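Local coordinates for protein Rho guanyl nucleotide exchange factor (Rom2), putative (Aspergillus fumigatus Af293, PDB 5O51) that probably serves in guanyl-nucleotide exchange on Rho-type GTPases as part of the full-length protein, of which this chain is the beta-propeller CNH domain, at residues A[213-218]-A[254-259]; A[32-37]-A[45-50]; A[139-144]-A[172-177]. All blocks are in the same frame, centred on the assembly; numbering follows the deposited sequence.

Contact 1: A[213-218]-A[254-259]; sequences DQADTS and NGWRAR
Asp216 lies flat over the indole of Trp256, and Asp213 meets the same ring at its edge. Segment 213-218 lies in the connection between two blades of the CNH beta-propeller, and 254-259 is in the loop between the last two strands of the second blade. The carboxylate of Asp216 is stacked on the indole, the two planes only 3° apart. Its CB sits over the centre of the six-membered ring in a CH-pi contact, 3.6 Å from the centroid. CG of Asp216, anti to its backbone N (chi1 -174°), lies over the indole 3.7 Å from Trp256 CE2. Asp213 comes in differently. Its OD2 is in the plane of the indole, 3.3 Å from Trp256 CZ3, and its carboxylate stands almost perpendicular to the ring. Ala215 adds an apolar touch, with CB 3.9 Å from Trp256 CH2.

Two backbone donors tie the loops together. Arg257 N gives a hydrogen bond to Asp216 OD2 at 2.7 Å, nearly along the C-O axis of the carboxylate. Asp213 N bonds to Gly255 O at 3.2 Å.

The second shell fixes both acids. A type I beta turn runs from Asp213 to Asp216. Asp213 OD1 accepts from Ala215 N and forms an Asx turn. Asp216 forms another with Ser218 N, so that both its oxygens are held. On the other loop, Asn252 OD1 accepts from Trp256 N, and the guanidinium of Arg257 bonds through NH2 to Trp262 O. Ser218 OG packs against the aliphatic start of Arg257, 3.2 Å from its CB. The same hydroxyl donates to Asp216 OD1 at 3.1 Å, reaching it from the same face of the carboxylate as Ser218 N.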
loop_
_atom_site.group_PDB
_atom_site.type_symbol
_atom_site.label_atom_id
_atom_site.label_comp_id
_atom_site.label_asym_id
_atom_site.label_seq_id
_atom_site.Cartn_x
_atom_site.Cartn_y
_atom_site.Cartn_z
ATOM N N ASP A 213 14.341 -14.927 -14.046
ATOM C CA ASP A 213 14.785 -16.014 -14.955
ATOM C C ASP A 213 15.745 -16.987 -14.234
ATOM O O ASP A 213 16.857 -16.591 -13.853
ATOM C CB ASP A 213 15.499 -15.403 -16.142
ATOM C CG ASP A 213 15.812 -16.425 -17.280
ATOM O OD1 ASP A 213 16.272 -17.581 -17.042
ATOM O OD2 ASP A 213 15.652 -16.013 -18.447
ATOM N N GLN A 214 15.335 -18.251 -14.096
ATOM C CA GLN A 214 16.192 -19.333 -13.513
ATOM C C GLN A 214 17.675 -19.446 -13.987
ATOM O O GLN A 214 18.520 -19.929 -13.231
ATOM C CB GLN A 214 15.500 -20.702 -13.673
ATOM C CG GLN A 214 15.245 -21.115 -15.135
ATOM C CD GLN A 214 15.532 -22.591 -15.462
ATOM O OE1 GLN A 214 16.312 -22.893 -16.374
ATOM N NE2 GLN A 214 14.891 -23.510 -14.732
ATOM N N ALA A 215 17.991 -19.029 -15.212
ATOM C CA ALA A 215 19.381 -19.080 -15.729
ATOM C C ALA A 215 20.316 -17.938 -15.255
ATOM O O ALA A 215 21.555 -18.042 -15.370
ATOM C CB ALA A 215 19.386 -19.115 -17.250
ATOM N N ASP A 216 19.741 -16.858 -14.740
ATOM C CA ASP A 216 20.552 -15.695 -14.379
ATOM C C ASP A 216 21.150 -15.995 -13.019
ATOM O O ASP A 216 20.486 -16.093 -11.998
ATOM C CB ASP A 216 19.746 -14.412 -14.369
ATOM C CG ASP A 216 20.603 -13.179 -14.148
ATOM O OD1 ASP A 216 21.853 -13.270 -14.096
ATOM O OD2 ASP A 216 19.993 -12.101 -14.026
ATOM N N THR A 217 22.447 -16.148 -13.063
ATOM C CA THR A 217 23.202 -16.734 -12.032
ATOM C C THR A 217 23.505 -15.634 -11.053
ATOM O O THR A 217 23.817 -15.921 -9.914
ATOM C CB THR A 217 24.497 -17.348 -12.678
ATOM O OG1 THR A 217 24.826 -18.569 -12.024
ATOM C CG2 THR A 217 25.708 -16.418 -12.670
ATOM N N SER A 218 23.471 -14.374 -11.528
ATOM C CA SER A 218 23.689 -13.206 -10.674
ATOM C C SER A 218 22.484 -12.994 -9.726
ATOM O O SER A 218 22.579 -12.172 -8.831
ATOM C CB SER A 218 24.022 -11.935 -11.508
ATOM O OG SER A 218 22.860 -11.249 -11.994
ATOM N N ASN A 254 11.533 -9.588 -18.811
ATOM C CA ASN A 254 12.178 -10.903 -18.920
ATOM C C ASN A 254 12.953 -11.194 -17.642
ATOM O O ASN A 254 13.670 -12.184 -17.567
ATOM C CB ASN A 254 13.120 -11.045 -20.129
ATOM C CG ASN A 254 12.425 -10.778 -21.459
ATOM O OD1 ASN A 254 11.373 -11.366 -21.756
ATOM N ND2 ASN A 254 13.010 -9.889 -22.269
ATOM N N GLY A 255 12.797 -10.343 -16.629
ATOM C CA GLY A 255 13.413 -10.530 -15.309
ATOM C C GLY A 255 14.841 -10.970 -15.309
ATOM O O GLY A 255 15.209 -11.932 -14.608
ATOM N N TRP A 256 15.637 -10.292 -16.132
ATOM C CA TRP A 256 17.064 -10.571 -16.187
ATOM C C TRP A 256 17.726 -9.424 -15.444
ATOM O O TRP A 256 17.270 -8.275 -15.565
ATOM C CB TRP A 256 17.577 -10.701 -17.645
ATOM C CG TRP A 256 18.890 -11.409 -17.706
ATOM C CD1 TRP A 256 20.133 -10.844 -17.601
ATOM C CD2 TRP A 256 19.101 -12.832 -17.836
ATOM N NE1 TRP A 256 21.103 -11.821 -17.670
ATOM C CE2 TRP A 256 20.502 -13.047 -17.803
ATOM C CE3 TRP A 256 18.240 -13.943 -17.986
ATOM C CZ2 TRP A 256 21.066 -14.327 -17.890
ATOM C CZ3 TRP A 256 18.802 -15.199 -18.081
ATOM C CH2 TRP A 256 20.207 -15.382 -18.039
ATOM N N ARG A 257 18.770 -9.726 -14.666
ATOM C CA ARG A 257 19.386 -8.706 -13.803
ATOM C C ARG A 257 19.820 -7.501 -14.640
ATOM O O ARG A 257 20.228 -7.653 -15.783
ATOM C CB ARG A 257 20.574 -9.277 -13.045
ATOM C CG ARG A 257 21.318 -8.329 -12.117
ATOM C CD ARG A 257 20.568 -8.191 -10.810
ATOM N NE ARG A 257 21.304 -7.446 -9.776
ATOM C CZ ARG A 257 22.168 -7.964 -8.901
ATOM N NH1 ARG A 257 22.504 -9.269 -8.906
ATOM N NH2 ARG A 257 22.718 -7.152 -8.004
ATOM N N ALA A 258 19.721 -6.318 -14.060
ATOM C CA ALA A 258 20.319 -5.110 -14.608
ATOM C C ALA A 258 21.142 -4.425 -13.486
ATOM O O ALA A 258 20.871 -4.627 -12.310
ATOM C CB ALA A 258 19.217 -4.176 -15.151
ATOM N N ARG A 259 22.112 -3.587 -13.876
ATOM C CA ARG A 259 23.135 -3.049 -13.006
ATOM C C ARG A 259 23.571 -4.172 -12.054
ATOM O O ARG A 259 23.240 -4.149 -10.847
ATOM C CB ARG A 259 22.608 -1.844 -12.234
ATOM C CG ARG A 259 21.902 -0.781 -13.074
ATOM C CD ARG A 259 21.663 0.490 -12.242
ATOM N NE ARG A 259 20.410 1.165 -12.631
ATOM C CZ ARG A 259 19.935 2.300 -12.105
ATOM N NH1 ARG A 259 20.588 2.962 -11.135
ATOM N NH2 ARG A 259 18.793 2.786 -12.579
#

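Contact 2: A[32-37]-A[45-50]; sequences RKLVYG and SERWPK
The Tyr36 ring meets Ser45 at its edge, where OG lies near the ring plane and 3.2 Å from Tyr36 OH. The two hydroxyls are hydrogen-bonded, and either could be the donor. Phe16 also meets the Tyr36 ring, with the planes inclined at about 50°. Within 45-50, Trp48 CZ2 lies over the centre of one face of the Arg47 guanidinium, while Arg47 CG lies over a face of the indole towards its rim. The guanidinium also makes a salt bridge to Glu316.

These groups decorate a beta hairpin in one propeller blade. Leu34 and Ser45 form an antiparallel hydrogen-bonded pair, with Leu34 N to Ser45 O at 3.0 Å and Ser45 N to Leu34 O at 3.1 Å. Arg47 N extends the pairing to Arg32 O at 2.7 Å. A classic beta bulge sets Arg32 and Lys33 both opposite Val28.

Lys33 and Glu46 are a non-hydrogen-bonded pair. Their side chains lie side by side and point the same way. Glu46 is bent at chi2 (-84°), which turns CD aside from an extended chain. Its OE2 is 3.5 Å from Lys33 NZ. At that length the salt bridge probably adds modestly to a pairing carried mainly by the backbone.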
loop_
_atom_site.group_PDB
_atom_site.type_symbol
_atom_site.label_atom_id
_atom_site.label_comp_id
_atom_site.label_asym_id
_atom_site.label_seq_id
_atom_site.Cartn_x
_atom_site.Cartn_y
_atom_site.Cartn_z
ATOM N N ARG A 32 -6.435 17.571 -0.786
ATOM C CA ARG A 32 -6.842 18.619 0.183
ATOM C C ARG A 32 -7.502 18.099 1.466
ATOM O O ARG A 32 -7.538 18.815 2.493
ATOM C CB ARG A 32 -7.708 19.616 -0.541
ATOM C CG ARG A 32 -6.872 20.386 -1.578
ATOM C CD ARG A 32 -7.716 21.387 -2.340
ATOM N NE ARG A 32 -8.842 20.788 -3.053
ATOM C CZ ARG A 32 -8.796 20.184 -4.254
ATOM N NH1 ARG A 32 -7.635 20.013 -4.927
ATOM N NH2 ARG A 32 -9.938 19.714 -4.783
ATOM N N LYS A 33 -7.963 16.856 1.448
ATOM C CA LYS A 33 -8.423 16.214 2.694
ATOM C C LYS A 33 -7.820 14.807 2.904
ATOM O O LYS A 33 -7.491 14.059 1.943
ATOM C CB LYS A 33 -9.966 16.125 2.703
ATOM C CG LYS A 33 -10.749 17.476 2.584
ATOM C CD LYS A 33 -12.232 17.121 2.498
ATOM C CE LYS A 33 -13.204 18.299 2.546
ATOM N NZ LYS A 33 -12.790 19.349 1.599
ATOM N N LEU A 34 -7.748 14.422 4.185
ATOM C CA LEU A 34 -7.224 13.110 4.590
ATOM C C LEU A 34 -8.302 12.281 5.241
ATOM O O LEU A 34 -8.958 12.744 6.189
ATOM C CB LEU A 34 -6.126 13.314 5.627
ATOM C CG LEU A 34 -4.943 14.133 5.155
ATOM C CD1 LEU A 34 -3.975 14.350 6.321
ATOM C CD2 LEU A 34 -4.265 13.503 3.956
ATOM N N VAL A 35 -8.460 11.039 4.798
ATOM C CA VAL A 35 -9.396 10.126 5.398
ATOM C C VAL A 35 -8.628 8.997 6.159
ATOM O O VAL A 35 -7.815 8.243 5.560
ATOM C CB VAL A 35 -10.305 9.534 4.302
ATOM C CG1 VAL A 35 -11.281 8.503 4.861
ATOM C CG2 VAL A 35 -11.054 10.663 3.550
ATOM N N TYR A 36 -8.922 8.857 7.452
ATOM C CA TYR A 36 -8.226 7.956 8.416
ATOM C C TYR A 36 -9.086 6.773 8.788
ATOM O O TYR A 36 -10.277 6.947 9.141
ATOM C CB TYR A 36 -7.931 8.661 9.766
ATOM C CG TYR A 36 -7.150 9.978 9.701
ATOM C CD1 TYR A 36 -5.771 10.009 9.682
ATOM C CD2 TYR A 36 -7.802 11.171 9.575
ATOM C CE1 TYR A 36 -5.079 11.232 9.683
ATOM C CE2 TYR A 36 -7.135 12.395 9.510
ATOM C CZ TYR A 36 -5.780 12.436 9.564
ATOM O OH TYR A 36 -5.170 13.682 9.476
ATOM N N GLY A 37 -8.491 5.572 8.785
ATOM C CA GLY A 37 -9.172 4.336 9.290
ATOM C C GLY A 37 -8.507 3.875 10.602
ATOM O O GLY A 37 -7.269 3.828 10.734
ATOM N N SER A 45 -10.275 14.987 7.928
ATOM C CA SER A 45 -9.804 16.345 8.251
ATOM C C SER A 45 -9.344 17.015 6.938
ATOM O O SER A 45 -9.229 16.364 5.908
ATOM C CB SER A 45 -8.592 16.362 9.224
ATOM O OG SER A 45 -7.455 15.791 8.583
ATOM N N GLU A 46 -9.033 18.292 7.051
ATOM C CA GLU A 46 -8.459 19.119 5.979
ATOM C C GLU A 46 -6.969 18.979 6.090
ATOM O O GLU A 46 -6.406 19.087 7.194
ATOM C CB GLU A 46 -8.768 20.622 6.161
ATOM C CG GLU A 46 -10.243 20.979 6.241
ATOM C CD GLU A 46 -10.908 21.149 4.892
ATOM O OE1 GLU A 46 -10.291 21.754 3.977
ATOM O OE2 GLU A 46 -12.069 20.700 4.755
ATOM N N ARG A 47 -6.341 18.778 4.944
ATOM C CA ARG A 47 -4.886 18.764 4.857
ATOM C C ARG A 47 -4.271 20.089 5.218
ATOM O O ARG A 47 -3.166 20.088 5.717
ATOM C CB ARG A 47 -4.441 18.379 3.441
ATOM C CG ARG A 47 -2.919 18.391 3.187
ATOM C CD ARG A 47 -2.125 17.428 4.110
ATOM N NE ARG A 47 -0.662 17.492 3.895
ATOM C CZ ARG A 47 0.148 18.410 4.424
ATOM N NH1 ARG A 47 -0.315 19.373 5.227
ATOM N NH2 ARG A 47 1.459 18.360 4.184
ATOM N N TRP A 48 -4.939 21.207 4.895
ATOM C CA TRP A 48 -4.491 22.562 5.241
ATOM C C TRP A 48 -5.632 23.355 5.898
ATOM O O TRP A 48 -6.258 24.188 5.260
ATOM C CB TRP A 48 -3.986 23.293 3.982
ATOM C CG TRP A 48 -2.640 22.748 3.540
ATOM C CD1 TRP A 48 -1.423 22.878 4.184
ATOM C CD2 TRP A 48 -2.408 21.921 2.405
ATOM N NE1 TRP A 48 -0.451 22.192 3.488
ATOM C CE2 TRP A 48 -1.031 21.601 2.391
ATOM C CE3 TRP A 48 -3.231 21.419 1.403
ATOM C CZ2 TRP A 48 -0.465 20.806 1.401
ATOM C CZ3 TRP A 48 -2.666 20.638 0.406
ATOM C CH2 TRP A 48 -1.298 20.322 0.424
ATOM N N PRO A 49 -5.920 23.078 7.180
ATOM C CA PRO A 49 -7.049 23.760 7.803
ATOM C C PRO A 49 -6.753 25.237 8.074
ATOM O O PRO A 49 -5.642 25.596 8.500
ATOM C CB PRO A 49 -7.217 22.999 9.118
ATOM C CG PRO A 49 -5.834 22.573 9.450
ATOM C CD PRO A 49 -5.188 22.230 8.143
ATOM N N LYS A 50 -7.754 26.066 7.858
ATOM C CA LYS A 50 -7.684 27.495 8.193
ATOM C C LYS A 50 -7.591 27.682 9.683
ATOM O O LYS A 50 -6.788 28.486 10.168
ATOM C CB LYS A 50 -8.941 28.225 7.709
ATOM C CG LYS A 50 -9.108 28.249 6.198
ATOM C CD LYS A 50 -7.971 29.011 5.528
ATOM C CE LYS A 50 -8.268 29.269 4.064
ATOM N NZ LYS A 50 -8.394 28.005 3.289
#

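Contact 3: A[139-144]-A[172-177]; sequences IKVYEP and KEYYIP
Ile139 CD1 presses on Ile176 CG1 at 3.5 Å, tighter than a usual carbon contact. The two side chains cross obliquely. Next to them, the rim of the Tyr174 ring meets the strand of Ile139. Val141 CG2 lies at the ring edge, 3.7 Å from Tyr174 CE1, and Ile139 CG2 is 4.2 Å from CD1. These residues share one face of an antiparallel sheet.

The backbone joins the strands. Ile139 and Tyr174 form a hydrogen-bonded pair, with Tyr174 N to Ile139 O at 2.8 Å and Ile139 N to Tyr174 O at 3.1 Å. Val141 N also bonds to Lys172 O, bent at the hydrogen (134°). Ile139 O takes a further CA-H...O contact from Glu173 CA.

On the opposite face the contact is carried by a charged pair. Lys140 and Glu173 lie side by side there, and Lys140 CE comes 3.5 Å from Glu173 OE1. The charged ends stay farther apart, Lys140 NZ to Glu173 OE1 being 4.8 Å.

This is the outer pair of strands in a four-stranded propeller blade. Strand 125-132 flanks 139-143 on its other side. From the next blade, strand 197-202 packs Val201 on Tyr174 and Ile176, and Tyr174 OH bonds to Leu203 O.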
loop_
_atom_site.group_PDB
_atom_site.type_symbol
_atom_site.label_atom_id
_atom_site.label_comp_id
_atom_site.label_asym_id
_atom_site.label_seq_id
_atom_site.Cartn_x
_atom_site.Cartn_y
_atom_site.Cartn_z
ATOM N N ILE A 139 -7.606 -14.979 -5.439
ATOM C CA ILE A 139 -7.661 -13.624 -5.939
ATOM C C ILE A 139 -8.934 -13.374 -6.739
ATOM O O ILE A 139 -9.178 -14.062 -7.721
ATOM C CB ILE A 139 -6.471 -13.324 -6.869
ATOM C CG1 ILE A 139 -5.151 -13.275 -6.095
ATOM C CG2 ILE A 139 -6.687 -11.995 -7.565
ATOM C CD1 ILE A 139 -4.364 -14.552 -6.155
ATOM N N LYS A 140 -9.672 -12.315 -6.398
ATOM C CA LYS A 140 -10.877 -11.936 -7.124
ATOM C C LYS A 140 -10.733 -10.542 -7.696
ATOM O O LYS A 140 -10.150 -9.663 -7.058
ATOM C CB LYS A 140 -12.087 -11.989 -6.224
ATOM C CG LYS A 140 -12.536 -13.377 -5.847
ATOM C CD LYS A 140 -14.048 -13.402 -5.637
ATOM C CE LYS A 140 -14.499 -14.658 -4.903
ATOM N NZ LYS A 140 -15.552 -14.358 -3.892
ATOM N N VAL A 141 -11.285 -10.336 -8.885
ATOM C CA VAL A 141 -11.042 -9.129 -9.664
ATOM C C VAL A 141 -12.411 -8.508 -10.018
ATOM O O VAL A 141 -13.353 -9.237 -10.134
ATOM C CB VAL A 141 -10.176 -9.525 -10.866
ATOM C CG1 VAL A 141 -9.742 -8.304 -11.663
ATOM C CG2 VAL A 141 -8.985 -10.352 -10.388
ATOM N N TYR A 142 -12.541 -7.178 -10.080
ATOM C CA TYR A 142 -13.874 -6.497 -10.176
ATOM C C TYR A 142 -13.854 -5.306 -11.081
ATOM O O TYR A 142 -12.855 -4.615 -11.149
ATOM C CB TYR A 142 -14.339 -5.963 -8.825
ATOM C CG TYR A 142 -14.736 -7.034 -7.864
ATOM C CD1 TYR A 142 -13.769 -7.723 -7.156
ATOM C CD2 TYR A 142 -16.072 -7.372 -7.669
ATOM C CE1 TYR A 142 -14.094 -8.741 -6.291
ATOM C CE2 TYR A 142 -16.405 -8.400 -6.814
ATOM C CZ TYR A 142 -15.407 -9.072 -6.123
ATOM O OH TYR A 142 -15.686 -10.078 -5.234
ATOM N N GLU A 143 -14.987 -4.999 -11.709
ATOM C CA GLU A 143 -15.042 -3.908 -12.690
ATOM C C GLU A 143 -16.231 -2.985 -12.413
ATOM O O GLU A 143 -17.239 -3.442 -11.916
ATOM C CB GLU A 143 -15.102 -4.488 -14.124
ATOM C CG GLU A 143 -16.305 -5.396 -14.460
ATOM C CD GLU A 143 -16.159 -6.196 -15.781
ATOM O OE1 GLU A 143 -15.325 -5.844 -16.650
ATOM O OE2 GLU A 143 -16.889 -7.204 -15.952
ATOM N N PRO A 144 -16.106 -1.679 -12.709
ATOM C CA PRO A 144 -17.221 -0.733 -12.559
ATOM C C PRO A 144 -18.593 -1.138 -13.127
ATOM O O PRO A 144 -18.707 -1.573 -14.273
ATOM C CB PRO A 144 -16.691 0.505 -13.277
ATOM C CG PRO A 144 -15.259 0.523 -12.881
ATOM C CD PRO A 144 -14.847 -0.942 -12.927
ATOM N N LYS A 172 -13.197 -11.824 -12.925
ATOM C CA LYS A 172 -12.334 -13.008 -13.049
ATOM C C LYS A 172 -11.810 -13.387 -11.682
ATOM O O LYS A 172 -11.682 -12.529 -10.811
ATOM C CB LYS A 172 -11.130 -12.725 -13.966
ATOM C CG LYS A 172 -11.455 -12.227 -15.380
ATOM C CD LYS A 172 -11.867 -13.330 -16.353
ATOM C CE LYS A 172 -10.670 -13.869 -17.131
ATOM N NZ LYS A 172 -11.001 -15.043 -17.986
ATOM N N GLU A 173 -11.484 -14.658 -11.509
ATOM C CA GLU A 173 -10.984 -15.204 -10.236
ATOM C C GLU A 173 -9.724 -16.003 -10.524
ATOM O O GLU A 173 -9.504 -16.369 -11.668
ATOM C CB GLU A 173 -12.056 -16.084 -9.604
ATOM C CG GLU A 173 -11.688 -16.590 -8.218
ATOM C CD GLU A 173 -12.830 -17.297 -7.518
ATOM O OE1 GLU A 173 -13.996 -16.861 -7.634
ATOM O OE2 GLU A 173 -12.544 -18.302 -6.839
ATOM N N TYR A 174 -8.873 -16.230 -9.527
ATOM C CA TYR A 174 -7.623 -17.007 -9.696
ATOM C C TYR A 174 -7.291 -17.735 -8.413
ATOM O O TYR A 174 -7.784 -17.381 -7.334
ATOM C CB TYR A 174 -6.391 -16.142 -10.120
ATOM C CG TYR A 174 -6.627 -15.243 -11.311
ATOM C CD1 TYR A 174 -7.398 -14.092 -11.170
ATOM C CD2 TYR A 174 -6.107 -15.537 -12.575
ATOM C CE1 TYR A 174 -7.665 -13.262 -12.236
ATOM C CE2 TYR A 174 -6.367 -14.710 -13.662
ATOM C CZ TYR A 174 -7.150 -13.567 -13.481
ATOM O OH TYR A 174 -7.466 -12.682 -14.489
ATOM N N TYR A 175 -6.448 -18.751 -8.544
ATOM C CA TYR A 175 -5.956 -19.530 -7.410
ATOM C C TYR A 175 -4.422 -19.588 -7.451
ATOM O O TYR A 175 -3.836 -19.598 -8.527
ATOM C CB TYR A 175 -6.544 -20.946 -7.430
ATOM C CG TYR A 175 -5.896 -21.827 -6.380
ATOM C CD1 TYR A 175 -6.349 -21.803 -5.061
ATOM C CD2 TYR A 175 -4.773 -22.630 -6.687
ATOM C CE1 TYR A 175 -5.738 -22.574 -4.075
ATOM C CE2 TYR A 175 -4.146 -23.402 -5.704
ATOM C CZ TYR A 175 -4.645 -23.378 -4.401
ATOM O OH TYR A 175 -4.068 -24.142 -3.400
ATOM N N ILE A 176 -3.779 -19.603 -6.282
ATOM C CA ILE A 176 -2.307 -19.546 -6.168
ATOM C C ILE A 176 -1.924 -20.428 -4.979
ATOM O O ILE A 176 -2.372 -20.153 -3.845
ATOM C CB ILE A 176 -1.760 -18.107 -5.846
ATOM C CG1 ILE A 176 -2.104 -17.061 -6.940
ATOM C CG2 ILE A 176 -0.242 -18.117 -5.557
ATOM C CD1 ILE A 176 -1.187 -17.055 -8.138
ATOM N N PRO A 177 -1.071 -21.451 -5.194
ATOM C CA PRO A 177 -0.688 -22.328 -4.072
ATOM C C PRO A 177 0.491 -21.790 -3.257
ATOM O O PRO A 177 1.528 -22.456 -3.179
ATOM C CB PRO A 177 -0.327 -23.649 -4.786
ATOM C CG PRO A 177 0.237 -23.199 -6.093
ATOM C CD PRO A 177 -0.590 -21.994 -6.487
#

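Overall arrangement
All three contacts lie within the CNH propeller, each built from different elements, and none touches another. Contacts 2 and 3 each join adjacent antiparallel strands inside one blade. Contact 1 instead joins the connection between two blades to a loop of the second. It is the farthest out, about 27 Å from the chain centre to its own centre, against 19 and 18 Å for contacts 2 and 3. None is fully buried. Contact 3 has the most apolar chemistry, on its isoleucine and tyrosine face. Contact 2 relies on backbone pairing with a polar fringe. Contact 1 depends on two acids around an indole. Contacts 1 and 2 lie on opposite sides of the chain's centre, their centres about 44 Å apart.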